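Local structure of aminoglycoside Nucleotidyltransferase (2")-Ia (Pseudomonas aeruginosa, 5CFU) at residues G35-D40 and R48-I53; I53-P58 and E91-E96; C115-E120 and P127-S132; A135-Y140 and E158-A163. The protein adenylates the 2''-hydroxyl of kanamycin, gentamicin, tobramycin and related aminoglycosides, which makes the bacterium resistant to these antibiotics. All coordinates share one frame; numbering follows the deposited sequence.

Contact 1 of 4, residues G35-D40 and R48-I53. With MN (manganese (II) ion), chain B; POP (pyrophosphate 2-), chain E; POP (pyrophosphate 2-), chain F.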
# COMPACT_ATOMS: atom_id res chain seq x y z
N GLY A 35 0.32 -0.39 2.82
CA GLY A 35 -0.11 -0.83 4.13
C GLY A 35 0.97 -1.58 4.88
O GLY A 35 2.15 -1.20 4.83
N GLY A 36 0.57 -2.65 5.58
CA GLY A 36 1.49 -3.37 6.45
C GLY A 36 2.68 -3.95 5.73
O GLY A 36 3.79 -3.94 6.27
N TRP A 37 2.49 -4.48 4.52
CA TRP A 37 3.65 -5.01 3.77
C TRP A 37 4.61 -3.92 3.30
O TRP A 37 5.80 -4.17 3.18
CB TRP A 37 3.18 -5.85 2.59
CG TRP A 37 2.96 -7.26 2.99
CD1 TRP A 37 1.79 -7.92 3.02
CD2 TRP A 37 3.97 -8.19 3.42
NE1 TRP A 37 1.99 -9.21 3.45
CE2 TRP A 37 3.32 -9.40 3.70
CE3 TRP A 37 5.34 -8.10 3.62
CZ2 TRP A 37 4.00 -10.54 4.16
CZ3 TRP A 37 6.03 -9.24 4.07
CH2 TRP A 37 5.35 -10.44 4.34
N ALA A 38 4.09 -2.71 3.10
CA ALA A 38 4.95 -1.58 2.73
C ALA A 38 5.81 -1.19 3.93
O ALA A 38 6.99 -0.89 3.78
CB ALA A 38 4.13 -0.41 2.26
N ILE A 39 5.22 -1.22 5.12
CA ILE A 39 6.00 -0.96 6.32
C ILE A 39 7.14 -1.98 6.42
O ILE A 39 8.32 -1.63 6.56
CB ILE A 39 5.10 -1.00 7.57
CG1 ILE A 39 4.09 0.15 7.50
CG2 ILE A 39 5.95 -0.91 8.85
CD1 ILE A 39 3.09 0.24 8.70
N ASP A 40 6.78 -3.25 6.31
CA ASP A 40 7.77 -4.32 6.44
C ASP A 40 8.83 -4.28 5.33
O ASP A 40 10.00 -4.59 5.58
CB ASP A 40 7.08 -5.68 6.46
CG ASP A 40 6.46 -6.00 7.82
OD1 ASP A 40 6.43 -5.11 8.71
OD2 ASP A 40 6.02 -7.16 8.01
N ARG A 48 5.12 -8.82 11.54
CA ARG A 48 3.94 -9.51 12.03
C ARG A 48 3.15 -10.13 10.89
O ARG A 48 3.52 -9.98 9.72
CB ARG A 48 3.05 -8.56 12.82
CG ARG A 48 2.45 -7.40 12.00
CD ARG A 48 1.07 -7.09 12.55
NE ARG A 48 0.54 -5.78 12.14
CZ ARG A 48 -0.32 -5.57 11.15
NH1 ARG A 48 -0.76 -6.57 10.38
NH2 ARG A 48 -0.73 -4.33 10.91
N LYS A 49 2.06 -10.81 11.24
CA LYS A 49 1.13 -11.36 10.26
C LYS A 49 0.27 -10.24 9.64
O LYS A 49 -0.16 -9.33 10.34
CB LYS A 49 0.24 -12.41 10.91
CG LYS A 49 -0.40 -13.37 9.93
CD LYS A 49 -1.47 -14.24 10.60
CE LYS A 49 -2.74 -13.45 10.87
NZ LYS A 49 -3.81 -14.29 11.48
N HIS A 50 0.02 -10.34 8.34
CA HIS A 50 -0.71 -9.33 7.57
C HIS A 50 -1.97 -10.00 7.04
O HIS A 50 -1.90 -11.10 6.48
CB HIS A 50 0.15 -8.76 6.45
CG HIS A 50 1.43 -8.17 6.93
ND1 HIS A 50 1.48 -6.94 7.55
CD2 HIS A 50 2.70 -8.65 6.94
CE1 HIS A 50 2.73 -6.68 7.90
NE2 HIS A 50 3.49 -7.71 7.54
N ASP A 51 -3.12 -9.36 7.24
CA ASP A 51 -4.39 -9.95 6.85
C ASP A 51 -4.55 -9.98 5.35
O ASP A 51 -5.08 -10.95 4.80
CB ASP A 51 -5.56 -9.19 7.48
CG ASP A 51 -5.83 -9.60 8.91
OD1 ASP A 51 -5.06 -10.44 9.44
OD2 ASP A 51 -6.81 -9.09 9.50
N ASP A 52 -4.09 -8.93 4.68
CA ASP A 52 -4.23 -8.85 3.22
C ASP A 52 -2.93 -8.37 2.57
O ASP A 52 -1.93 -8.13 3.24
CB ASP A 52 -5.42 -7.93 2.84
CG ASP A 52 -5.17 -6.48 3.15
OD1 ASP A 52 -4.09 -6.14 3.67
OD2 ASP A 52 -6.07 -5.64 2.88
N ILE A 53 -2.95 -8.27 1.25
CA ILE A 53 -1.89 -7.62 0.51
C ILE A 53 -2.48 -6.35 -0.10
O ILE A 53 -3.42 -6.42 -0.88
CB ILE A 53 -1.34 -8.52 -0.60
CG1 ILE A 53 -0.70 -9.77 0.01
CG2 ILE A 53 -0.36 -7.76 -1.49
CD1 ILE A 53 -0.62 -10.95 -0.96
MN MN B . -3.24 -4.73 4.87
P1 POP E . -1.66 -4.14 7.51
O1 POP E . -0.88 -3.15 8.36
O2 POP E . -0.93 -5.46 7.28
O3 POP E . -2.27 -3.54 6.25
O POP E . -2.89 -4.55 8.46
P2 POP E . -3.96 -5.69 8.07
O4 POP E . -5.26 -5.17 8.64
O5 POP E . -3.89 -5.88 6.57
O6 POP E . -3.44 -6.93 8.78
P1 POP F . -10.35 -4.68 7.93
O1 POP F . -10.80 -3.51 8.77
O2 POP F . -11.39 -5.13 6.92
O3 POP F . -9.00 -4.44 7.30
O POP F . -10.25 -5.86 9.03
P2 POP F . -9.10 -6.99 9.22
O4 POP F . -9.36 -7.54 10.61
O5 POP F . -9.34 -7.99 8.11
O6 POP F . -7.78 -6.28 9.15
O HOH W 1 -1.39 -5.91 4.64
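His50 is held between Asp40 and Trp37 in a buried polar and aromatic contact, where the first turns of helix 35-43 meet the loop entering strand 53-58, at the pyrophosphate site of the nucleotidyltransferase fold. His50 NE2 donates to Asp40 OD2 at 2.6 Å. Asp40 OD2 lies in the imidazole plane, but its carboxylate is turned 74° against the ring, so the N-H meets OD2 from above the carboxylate plane. Trp37 closes on the ring obliquely: His50 CD2 sits 3.4 Å from Trp37 CE2, over one indole face, while Asp52 O lies at the indole edge; Trp37 NE1 bonds to Gln13. In the manganese-bound pyrophosphate of chain E, O2 accepts from His50 ND1 at 2.8 Å, O3 from Gly36 N at 3.1 Å, and O6 from Asp51 N at 2.9 Å. Arg48 grips the same anion through NH1 and NH2; a bend at chi2 (146°) brings NH1 within 3.1 Å of its O6. Asp52 OD1 binds manganese at 2.0 Å, alongside two of these pyrophosphate oxygens. With both ring nitrogens engaged, rotation of the ring is probably restrained, consistent with Asp40 acting as a second-shell residue that positions a ligand of the leaving group.

Contact 2 of 4, residues I53-P58 and E91-E96. With MN (manganese (II) ion), chain B; 51H (adenylyl-2"-tobramycin), chain D.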
# COMPACT_ATOMS: atom_id res chain seq x y z
N ILE A 53 -2.95 -8.27 1.25
CA ILE A 53 -1.89 -7.62 0.51
C ILE A 53 -2.48 -6.35 -0.10
O ILE A 53 -3.42 -6.42 -0.88
CB ILE A 53 -1.34 -8.52 -0.60
CG1 ILE A 53 -0.70 -9.77 0.01
CG2 ILE A 53 -0.36 -7.76 -1.49
CD1 ILE A 53 -0.62 -10.95 -0.96
N ASP A 54 -1.91 -5.21 0.27
CA ASP A 54 -2.36 -3.93 -0.24
C ASP A 54 -1.48 -3.49 -1.41
O ASP A 54 -0.25 -3.50 -1.30
CB ASP A 54 -2.32 -2.88 0.86
CG ASP A 54 -3.16 -3.27 2.03
OD1 ASP A 54 -4.40 -3.32 1.89
OD2 ASP A 54 -2.57 -3.56 3.10
N LEU A 55 -2.12 -3.11 -2.51
CA LEU A 55 -1.44 -2.72 -3.77
C LEU A 55 -1.93 -1.39 -4.30
O LEU A 55 -3.11 -1.07 -4.18
CB LEU A 55 -1.65 -3.77 -4.86
CG LEU A 55 -1.15 -5.17 -4.54
CD1 LEU A 55 -1.62 -6.14 -5.59
CD2 LEU A 55 0.39 -5.15 -4.45
N THR A 56 -1.02 -0.61 -4.88
CA THR A 56 -1.38 0.56 -5.67
C THR A 56 -0.97 0.30 -7.11
O THR A 56 0.12 -0.20 -7.36
CB THR A 56 -0.70 1.83 -5.17
OG1 THR A 56 -1.00 2.04 -3.79
CG2 THR A 56 -1.17 3.03 -5.95
N PHE A 57 -1.84 0.64 -8.05
CA PHE A 57 -1.58 0.35 -9.46
C PHE A 57 -1.86 1.58 -10.31
O PHE A 57 -2.69 2.40 -9.95
CB PHE A 57 -2.43 -0.82 -9.93
CG PHE A 57 -3.91 -0.54 -9.86
CD1 PHE A 57 -4.58 -0.02 -10.94
CD2 PHE A 57 -4.62 -0.79 -8.71
CE1 PHE A 57 -5.95 0.25 -10.88
CE2 PHE A 57 -5.98 -0.53 -8.62
CZ PHE A 57 -6.65 -0.01 -9.72
N PRO A 58 -1.18 1.70 -11.47
CA PRO A 58 -1.57 2.79 -12.38
C PRO A 58 -3.03 2.67 -12.80
O PRO A 58 -3.42 1.65 -13.38
CB PRO A 58 -0.64 2.60 -13.60
CG PRO A 58 0.55 1.78 -13.03
CD PRO A 58 -0.05 0.91 -11.99
N GLU A 91 -6.07 -15.63 -0.35
CA GLU A 91 -5.43 -14.34 -0.04
C GLU A 91 -6.13 -13.17 -0.72
O GLU A 91 -6.44 -13.23 -1.91
CB GLU A 91 -3.96 -14.36 -0.45
CG GLU A 91 -3.14 -15.47 0.24
CD GLU A 91 -2.86 -15.20 1.72
OE1 GLU A 91 -3.07 -14.06 2.18
OE2 GLU A 91 -2.42 -16.14 2.42
N LEU A 92 -6.37 -12.11 0.05
CA LEU A 92 -7.05 -10.93 -0.44
C LEU A 92 -6.07 -9.88 -0.89
O LEU A 92 -5.07 -9.59 -0.21
CB LEU A 92 -7.97 -10.35 0.64
CG LEU A 92 -9.23 -11.16 0.98
CD1 LEU A 92 -10.04 -10.47 2.08
CD2 LEU A 92 -10.10 -11.38 -0.25
N LEU A 93 -6.37 -9.30 -2.03
CA LEU A 93 -5.60 -8.21 -2.64
C LEU A 93 -6.43 -6.95 -2.61
O LEU A 93 -7.45 -6.86 -3.29
CB LEU A 93 -5.26 -8.52 -4.08
CG LEU A 93 -3.92 -9.12 -4.45
CD1 LEU A 93 -3.60 -10.30 -3.59
CD2 LEU A 93 -3.97 -9.49 -5.93
N ASP A 94 -6.00 -5.96 -1.85
CA ASP A 94 -6.74 -4.72 -1.70
C ASP A 94 -6.08 -3.66 -2.59
O ASP A 94 -4.95 -3.25 -2.31
CB ASP A 94 -6.75 -4.31 -0.23
CG ASP A 94 -7.76 -3.22 0.07
OD1 ASP A 94 -8.80 -3.52 0.66
OD2 ASP A 94 -7.52 -2.06 -0.29
N CYS A 95 -6.75 -3.25 -3.67
CA CYS A 95 -6.08 -2.53 -4.77
C CYS A 95 -6.64 -1.14 -4.97
O CYS A 95 -7.85 -0.96 -5.14
CB CYS A 95 -6.21 -3.32 -6.07
SG CYS A 95 -5.57 -4.99 -5.95
N GLU A 96 -5.74 -0.15 -4.98
CA GLU A 96 -6.11 1.25 -5.15
C GLU A 96 -5.37 1.86 -6.33
O GLU A 96 -4.16 1.70 -6.44
CB GLU A 96 -5.78 2.05 -3.89
CG GLU A 96 -6.10 3.54 -4.00
CD GLU A 96 -6.05 4.25 -2.66
OE1 GLU A 96 -5.16 3.93 -1.84
OE2 GLU A 96 -6.88 5.16 -2.44
MN MN B . -3.24 -4.73 4.87
O8 51H D . -6.54 -3.29 6.76
P 51H D . -5.82 -2.64 5.66
O7 51H D . -4.80 -3.48 4.96
O9 51H D . -5.09 -1.34 6.15
C14 51H D . -4.21 -0.60 5.28
C15 51H D . -4.04 0.75 5.94
C18 51H D . -3.56 0.67 7.38
O12 51H D . -2.15 0.86 7.42
C17 51H D . -4.31 1.82 8.07
O11 51H D . -3.61 3.05 7.94
C16 51H D . -5.60 1.89 7.27
N4 51H D . -6.70 1.10 7.80
C21 51H D . -8.04 1.40 7.72
N6 51H D . -8.58 2.51 7.22
C22 51H D . -9.91 2.46 7.29
N7 51H D . -10.69 1.49 7.77
C23 51H D . -10.11 0.38 8.28
N8 51H D . -10.89 -0.60 8.74
C20 51H D . -8.70 0.32 8.26
N5 51H D . -7.81 -0.64 8.70
C19 51H D . -6.64 -0.13 8.41
O10 51H D . -5.33 1.41 5.97
O6 51H D . -6.83 -2.12 4.55
C13 51H D . -8.14 -1.65 4.94
C12 51H D . -9.19 -2.57 4.33
N3 51H D . -8.94 -3.97 4.71
C11 51H D . -10.58 -2.10 4.73
O5 51H D . -11.58 -2.92 4.13
C9 51H D . -10.73 -0.65 4.25
C10 51H D . -12.06 -0.03 4.62
O4 51H D . -12.25 1.16 3.88
O3 51H D . -9.72 0.19 4.85
C8 51H D . -8.38 -0.21 4.56
O2 51H D . -8.12 -0.07 3.19
C7 51H D . -7.39 1.10 2.79
C6 51H D . -6.71 0.76 1.46
N2 51H D . -5.89 -0.46 1.60
C5 51H D . -5.88 1.96 1.02
C4 51H D . -6.74 3.23 0.87
N1 51H D . -5.87 4.38 0.58
C24 51H D . -8.32 2.29 2.62
O13 51H D . -8.97 2.63 3.85
C3 51H D . -7.51 3.50 2.16
O1 51H D . -8.42 4.58 1.90
C2 51H D . -8.09 5.85 2.41
O 51H D . -7.64 6.70 1.37
C25 51H D . -9.32 6.44 3.10
N9 51H D . -9.84 5.55 4.15
C26 51H D . -10.39 6.71 2.03
C27 51H D . -9.87 7.59 0.92
O14 51H D . -10.84 7.72 -0.13
C1 51H D . -8.59 7.02 0.33
C 51H D . -7.92 8.00 -0.61
N 51H D . -6.58 7.66 -1.11
O HOH W 2 -2.76 2.76 -1.62
O HOH W 1 -1.39 -5.91 4.64
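Leu92 O receives the backbone N of Ile53 at 2.9 Å, the first rung of a parallel strand pair in the central sheet. Leu93 follows, paired with Ile53 on the face turned to helices 12-26 and 62-71: Leu93 CD1 runs beside Ile53 CD1 at 4.0 Å. Asp94 points to the ligand face, next to Asp54. Its N and O bond to Ile53 O and Leu55 N. With CG anti to the backbone N (chi1 -167°), its carboxylate reaches tobramycin N2, which donates to Asp94 OD2 at 3.0 Å; OD1 is taken by Tyr82. Cys95 returns to the apolar face, its CB 3.8 Å from Phe57 CE2. Glu96 N and O bond to Leu55 O and Phe57 N, and its extended chain lets OE1 and OE2 receive tobramycin N1 and N, at 2.6 and 2.8 Å. Water 2 joins OE1 to Thr56 OG1. Asp52, Asp54 and Asp94 are the metal-binding carboxylates, Asp94 having been seen on a second manganese. Asp54 OD2 binds manganese at 2.2 Å, while Asp54 OD1 lies 4.0 Å from Asp94 OD2. Such a gathering of carboxylates would probably be costly alone; the metal and the drug's amines, probably protonated, plausibly offset it.

Contact 3 of 4, residues C115-E120 and P127-S132. With BU1 (1,4-butanediol), chain I.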
# COMPACT_ATOMS: atom_id res chain seq x y z
N CYS A 115 3.93 7.40 -4.54
CA CYS A 115 4.32 6.25 -5.36
C CYS A 115 5.69 6.49 -5.99
O CYS A 115 5.81 6.78 -7.22
CB CYS A 115 3.28 5.97 -6.45
SG CYS A 115 1.62 5.69 -5.78
N PRO A 116 6.75 6.39 -5.18
CA PRO A 116 8.09 6.65 -5.68
C PRO A 116 8.52 5.68 -6.77
O PRO A 116 8.19 4.49 -6.75
CB PRO A 116 8.98 6.48 -4.44
CG PRO A 116 8.09 6.43 -3.29
CD PRO A 116 6.76 6.00 -3.76
N GLU A 117 9.29 6.19 -7.72
CA GLU A 117 9.73 5.37 -8.85
C GLU A 117 10.72 4.29 -8.45
O GLU A 117 10.66 3.16 -8.94
CB GLU A 117 10.34 6.28 -9.92
CG GLU A 117 10.45 5.59 -11.28
CD GLU A 117 11.68 4.73 -11.44
OE1 GLU A 117 12.63 4.89 -10.64
OE2 GLU A 117 11.69 3.89 -12.36
N ALA A 118 11.63 4.62 -7.55
CA ALA A 118 12.63 3.65 -7.11
C ALA A 118 12.03 2.57 -6.21
O ALA A 118 11.06 2.81 -5.50
CB ALA A 118 13.75 4.37 -6.38
N ALA A 119 12.60 1.37 -6.28
CA ALA A 119 12.25 0.30 -5.34
C ALA A 119 12.94 0.58 -4.02
O ALA A 119 14.14 0.40 -3.89
CB ALA A 119 12.66 -1.05 -5.87
N GLU A 120 12.16 0.99 -3.02
CA GLU A 120 12.71 1.47 -1.77
C GLU A 120 12.51 0.48 -0.63
O GLU A 120 12.85 0.79 0.51
CB GLU A 120 12.08 2.83 -1.41
CG GLU A 120 12.47 3.89 -2.44
CD GLU A 120 11.91 5.28 -2.18
OE1 GLU A 120 10.97 5.41 -1.38
OE2 GLU A 120 12.42 6.24 -2.82
N PRO A 127 13.80 -6.64 -4.18
CA PRO A 127 13.50 -5.21 -4.15
C PRO A 127 12.06 -4.96 -4.56
O PRO A 127 11.58 -5.61 -5.51
CB PRO A 127 14.49 -4.62 -5.17
CG PRO A 127 14.73 -5.76 -6.15
CD PRO A 127 14.67 -7.01 -5.32
N VAL A 128 11.35 -4.07 -3.87
CA VAL A 128 9.97 -3.77 -4.24
C VAL A 128 9.72 -2.29 -4.18
O VAL A 128 10.26 -1.59 -3.34
CB VAL A 128 8.91 -4.48 -3.34
CG1 VAL A 128 9.08 -5.99 -3.41
CG2 VAL A 128 8.97 -3.98 -1.90
N ARG A 129 8.91 -1.82 -5.12
CA ARG A 129 8.31 -0.51 -4.98
C ARG A 129 7.28 -0.56 -3.87
O ARG A 129 6.52 -1.52 -3.77
CB ARG A 129 7.64 -0.05 -6.27
CG ARG A 129 8.60 0.26 -7.39
CD ARG A 129 7.86 0.86 -8.56
NE ARG A 129 8.74 1.26 -9.66
CZ ARG A 129 8.95 0.57 -10.78
NH1 ARG A 129 9.75 1.08 -11.72
NH2 ARG A 129 8.37 -0.60 -10.98
N CYS A 130 7.26 0.48 -3.04
CA CYS A 130 6.29 0.57 -1.96
C CYS A 130 5.89 2.03 -1.77
O CYS A 130 6.67 2.92 -2.06
CB CYS A 130 6.85 -0.00 -0.66
SG CYS A 130 8.56 0.37 -0.36
N ASN A 131 4.67 2.26 -1.29
CA ASN A 131 4.23 3.61 -0.97
C ASN A 131 5.17 4.27 0.03
O ASN A 131 5.83 3.60 0.83
CB ASN A 131 2.80 3.60 -0.43
CG ASN A 131 1.81 3.08 -1.43
OD1 ASN A 131 1.05 2.16 -1.15
ND2 ASN A 131 1.82 3.67 -2.63
N SER A 132 5.23 5.59 -0.03
CA SER A 132 6.06 6.35 0.89
C SER A 132 5.61 6.25 2.35
O SER A 132 4.45 5.96 2.62
CB SER A 132 6.06 7.80 0.47
OG SER A 132 4.76 8.34 0.63
C1 BU1 I . 7.48 5.62 -13.65
C2 BU1 I . 6.89 5.18 -12.32
C3 BU1 I . 6.93 6.31 -11.31
C4 BU1 I . 5.53 6.48 -10.77
O5 BU1 I . 8.61 6.47 -13.46
O6 BU1 I . 5.56 7.24 -9.60
O HOH W 3 9.28 2.51 -3.65
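The segments flanking the hairpin of strands 121-123 and 126-128 meet through Arg129 and Glu117. Arg129 NE donates to the backbone O of Glu117 at 2.8 Å, with that oxygen near the guanidinium edge but tilted 20° from its plane. Arg129 runs straight from CG to NE, whereas Glu117 bends at chi2 (-83°) and swings its carboxylate back, so OE2 comes to 3.5 Å from Arg129 NH1 in a long, weak salt bridge with the planes steeply inclined. Closer to the hairpin, Ala119 CB rests against Pro127 CB at 4.1 Å. Next to the two-stranded antiparallel hairpin, water 3 bridges the segments: it accepts from Cys130 N at 2.9 Å and donates to Ala118 O at 2.6 Å. Farther along, Pro116 sets CD against the backbone, 3.5 Å from Cys130 O, a carbonyl that also receives Arg42. Cys115 SG lies 3.7 Å from Asn131 ND2, whose hydrogen bond goes to Ser114 O. Asn131 OD1 meets Thr56 of strand 53-58 in a weak bond. Ser132, at the N-cap of helix 133-146, turns OG to the backbone N of Ala135.

Contact 4 of 4, residues A135-Y140 and E158-A163. With 51H (adenylyl-2"-tobramycin), chain D.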
# COMPACT_ATOMS: atom_id res chain seq x y z
N ALA A 135 2.62 8.52 2.73
CA ALA A 135 1.35 7.93 2.24
C ALA A 135 0.79 6.85 3.19
O ALA A 135 -0.43 6.73 3.42
CB ALA A 135 1.57 7.33 0.87
N ILE A 136 1.69 6.07 3.76
CA ILE A 136 1.35 5.04 4.74
C ILE A 136 0.69 5.65 5.97
O ILE A 136 -0.36 5.21 6.40
CB ILE A 136 2.62 4.23 5.13
CG1 ILE A 136 3.10 3.38 3.95
CG2 ILE A 136 2.34 3.34 6.34
CD1 ILE A 136 4.53 2.81 4.13
N ILE A 137 1.33 6.68 6.52
CA ILE A 137 0.84 7.34 7.71
C ILE A 137 -0.44 8.11 7.41
O ILE A 137 -1.34 8.17 8.24
CB ILE A 137 1.95 8.24 8.28
CG1 ILE A 137 3.08 7.34 8.83
CG2 ILE A 137 1.42 9.17 9.37
CD1 ILE A 137 4.38 8.02 9.09
N TRP A 138 -0.53 8.70 6.22
CA TRP A 138 -1.74 9.43 5.81
C TRP A 138 -2.98 8.55 5.93
O TRP A 138 -4.05 9.01 6.33
CB TRP A 138 -1.55 9.93 4.36
CG TRP A 138 -2.51 10.95 3.84
CD1 TRP A 138 -3.57 10.74 3.00
CD2 TRP A 138 -2.45 12.36 4.07
NE1 TRP A 138 -4.18 11.95 2.70
CE2 TRP A 138 -3.52 12.95 3.35
CE3 TRP A 138 -1.61 13.19 4.83
CZ2 TRP A 138 -3.74 14.32 3.35
CZ3 TRP A 138 -1.85 14.56 4.83
CH2 TRP A 138 -2.91 15.10 4.10
N ASP A 139 -2.85 7.28 5.57
CA ASP A 139 -4.01 6.39 5.66
C ASP A 139 -4.39 6.09 7.11
O ASP A 139 -5.55 5.82 7.37
CB ASP A 139 -3.76 5.10 4.88
CG ASP A 139 -4.23 5.19 3.43
OD1 ASP A 139 -4.90 6.19 3.09
OD2 ASP A 139 -3.94 4.26 2.64
N TYR A 140 -3.44 6.15 8.04
CA TYR A 140 -3.79 6.07 9.47
C TYR A 140 -4.56 7.28 9.95
O TYR A 140 -5.40 7.17 10.84
CB TYR A 140 -2.53 5.89 10.34
CG TYR A 140 -2.05 4.46 10.38
CD1 TYR A 140 -2.74 3.51 11.11
CD2 TYR A 140 -0.93 4.04 9.66
CE1 TYR A 140 -2.32 2.20 11.15
CE2 TYR A 140 -0.51 2.73 9.70
CZ TYR A 140 -1.21 1.82 10.44
OH TYR A 140 -0.80 0.50 10.48
N GLU A 158 -0.01 -0.52 16.99
CA GLU A 158 1.42 -0.83 16.99
C GLU A 158 2.10 -0.52 15.65
O GLU A 158 3.23 -0.03 15.61
CB GLU A 158 1.65 -2.30 17.33
CG GLU A 158 1.50 -2.62 18.82
CD GLU A 158 2.60 -1.99 19.65
OE1 GLU A 158 3.74 -2.49 19.60
OE2 GLU A 158 2.31 -0.98 20.34
N SER A 159 1.42 -0.83 14.55
CA SER A 159 2.01 -0.59 13.23
C SER A 159 2.11 0.92 12.98
O SER A 159 3.08 1.38 12.41
CB SER A 159 1.21 -1.29 12.14
OG SER A 159 1.41 -2.69 12.23
N TYR A 160 1.10 1.68 13.42
CA TYR A 160 1.16 3.13 13.37
C TYR A 160 2.39 3.67 14.12
O TYR A 160 3.13 4.50 13.60
CB TYR A 160 -0.11 3.75 13.94
CG TYR A 160 -0.09 5.26 13.99
CD1 TYR A 160 -0.14 6.01 12.83
CD2 TYR A 160 -0.00 5.94 15.20
CE1 TYR A 160 -0.11 7.39 12.88
CE2 TYR A 160 0.02 7.33 15.25
CZ TYR A 160 -0.03 8.05 14.08
OH TYR A 160 -0.01 9.43 14.09
N ARG A 161 2.60 3.23 15.36
CA ARG A 161 3.74 3.73 16.13
C ARG A 161 5.06 3.41 15.42
O ARG A 161 5.98 4.21 15.40
CB ARG A 161 3.78 3.15 17.55
CG ARG A 161 2.46 3.17 18.32
CD ARG A 161 1.71 4.51 18.30
NE ARG A 161 0.25 4.37 18.25
CZ ARG A 161 -0.63 5.29 18.67
NH1 ARG A 161 -0.22 6.43 19.21
NH2 ARG A 161 -1.93 5.07 18.57
N LEU A 162 5.14 2.23 14.83
CA LEU A 162 6.33 1.83 14.10
C LEU A 162 6.60 2.72 12.88
O LEU A 162 7.74 3.17 12.64
CB LEU A 162 6.18 0.37 13.66
CG LEU A 162 7.36 -0.27 12.94
CD1 LEU A 162 8.65 -0.11 13.73
CD2 LEU A 162 7.08 -1.77 12.71
N ALA A 163 5.56 2.99 12.12
CA ALA A 163 5.69 3.88 10.96
C ALA A 163 6.12 5.29 11.41
O ALA A 163 6.95 5.93 10.77
CB ALA A 163 4.40 3.94 10.18
O8 51H D . -6.54 -3.29 6.76
P 51H D . -5.82 -2.64 5.66
O7 51H D . -4.80 -3.48 4.96
O9 51H D . -5.09 -1.34 6.15
C14 51H D . -4.21 -0.60 5.28
C15 51H D . -4.04 0.75 5.94
C18 51H D . -3.56 0.67 7.38
O12 51H D . -2.15 0.86 7.42
C17 51H D . -4.31 1.82 8.07
O11 51H D . -3.61 3.05 7.94
C16 51H D . -5.60 1.89 7.27
N4 51H D . -6.70 1.10 7.80
C21 51H D . -8.04 1.40 7.72
N6 51H D . -8.58 2.51 7.22
C22 51H D . -9.91 2.46 7.29
N7 51H D . -10.69 1.49 7.77
C23 51H D . -10.11 0.38 8.28
N8 51H D . -10.89 -0.60 8.74
C20 51H D . -8.70 0.32 8.26
N5 51H D . -7.81 -0.64 8.70
C19 51H D . -6.64 -0.13 8.41
O10 51H D . -5.33 1.41 5.97
O6 51H D . -6.83 -2.12 4.55
C13 51H D . -8.14 -1.65 4.94
C12 51H D . -9.19 -2.57 4.33
N3 51H D . -8.94 -3.97 4.71
C11 51H D . -10.58 -2.10 4.73
O5 51H D . -11.58 -2.92 4.13
C9 51H D . -10.73 -0.65 4.25
C10 51H D . -12.06 -0.03 4.62
O4 51H D . -12.25 1.16 3.88
O3 51H D . -9.72 0.19 4.85
C8 51H D . -8.38 -0.21 4.56
O2 51H D . -8.12 -0.07 3.19
C7 51H D . -7.39 1.10 2.79
C6 51H D . -6.71 0.76 1.46
N2 51H D . -5.89 -0.46 1.60
C5 51H D . -5.88 1.96 1.02
C4 51H D . -6.74 3.23 0.87
N1 51H D . -5.87 4.38 0.58
C24 51H D . -8.32 2.29 2.62
O13 51H D . -8.97 2.63 3.85
C3 51H D . -7.51 3.50 2.16
O1 51H D . -8.42 4.58 1.90
C2 51H D . -8.09 5.85 2.41
O 51H D . -7.64 6.70 1.37
C25 51H D . -9.32 6.44 3.10
N9 51H D . -9.84 5.55 4.15
C26 51H D . -10.39 6.71 2.03
C27 51H D . -9.87 7.59 0.92
O14 51H D . -10.84 7.72 -0.13
C1 51H D . -8.59 7.02 0.33
C 51H D . -7.92 8.00 -0.61
N 51H D . -6.58 7.66 -1.11
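Tyr140 presents one ring face to the CB of Tyr160, which stands 3.9 Å from the ring centroid and 13° off the normal, a CH-pi contact over the middle of the face. The opposite face carries ribose O11 of the adenylyl-tobramycin, also above the centre, so the phenol is sandwiched between the next helix and the product. The two side chains run past one another head to tail, their rings meeting obliquely. A chi1 of 176° in Tyr160 places CG opposite its own backbone N and carries the ring past Tyr140, where Tyr160 CD1 touches Tyr140 CB at 3.5 Å. At the far end of the phenol, Tyr140 OH approaches Ser159 CB at 3.2 Å and is hydrogen-bonded to His156, which probably helps to hold the ring's orientation. Beside the tyrosines the contact turns aliphatic: Ile137 CG1 meets Ala163 CB at 3.9 Å, and Ile137 CG2 faces Tyr160 CE1. On the ligand side, Asp139 OD2 accepts from tobramycin N1 at 2.8 Å, an amine that Glu96 also holds. Later turns of this helix supply Tyr143 and Glu146, which bind AMP. The local axes cross at 141°, 10.2 Å apart at closest approach, a roughly antiparallel pair. Helix 169-182 backs it through Val172, touched by both Ile137 and Tyr160, and helix 35-43 covers Ile136 with Ala38 and Ile39.

Overall arrangement
From the N terminus, contact 1 comes first and closes over the end of helix 35-43 and the loop after it. Contact 2 starts where it ends, sharing Ile53, and spans a longer excursion through helix 62-71 and two strands before strand 91-100 returns beside strand 53-58. Contact 3 then closes a hairpin, and contact 4 joins helices 133-146 and 154-167, closing the helical hairpin they form. The four stand in series; none nests or crosses. Space, however, joins them: contacts 1 and 2 share manganese and water 1, while contacts 2 and 4 hold the adenylyl-tobramycin from sheet and helix sides. Ala38 packs on Cys130 and Ile136, and Arg48 reaches Ser159, tying helix 35-43 and the pyrophosphate loop to the C-terminal helices.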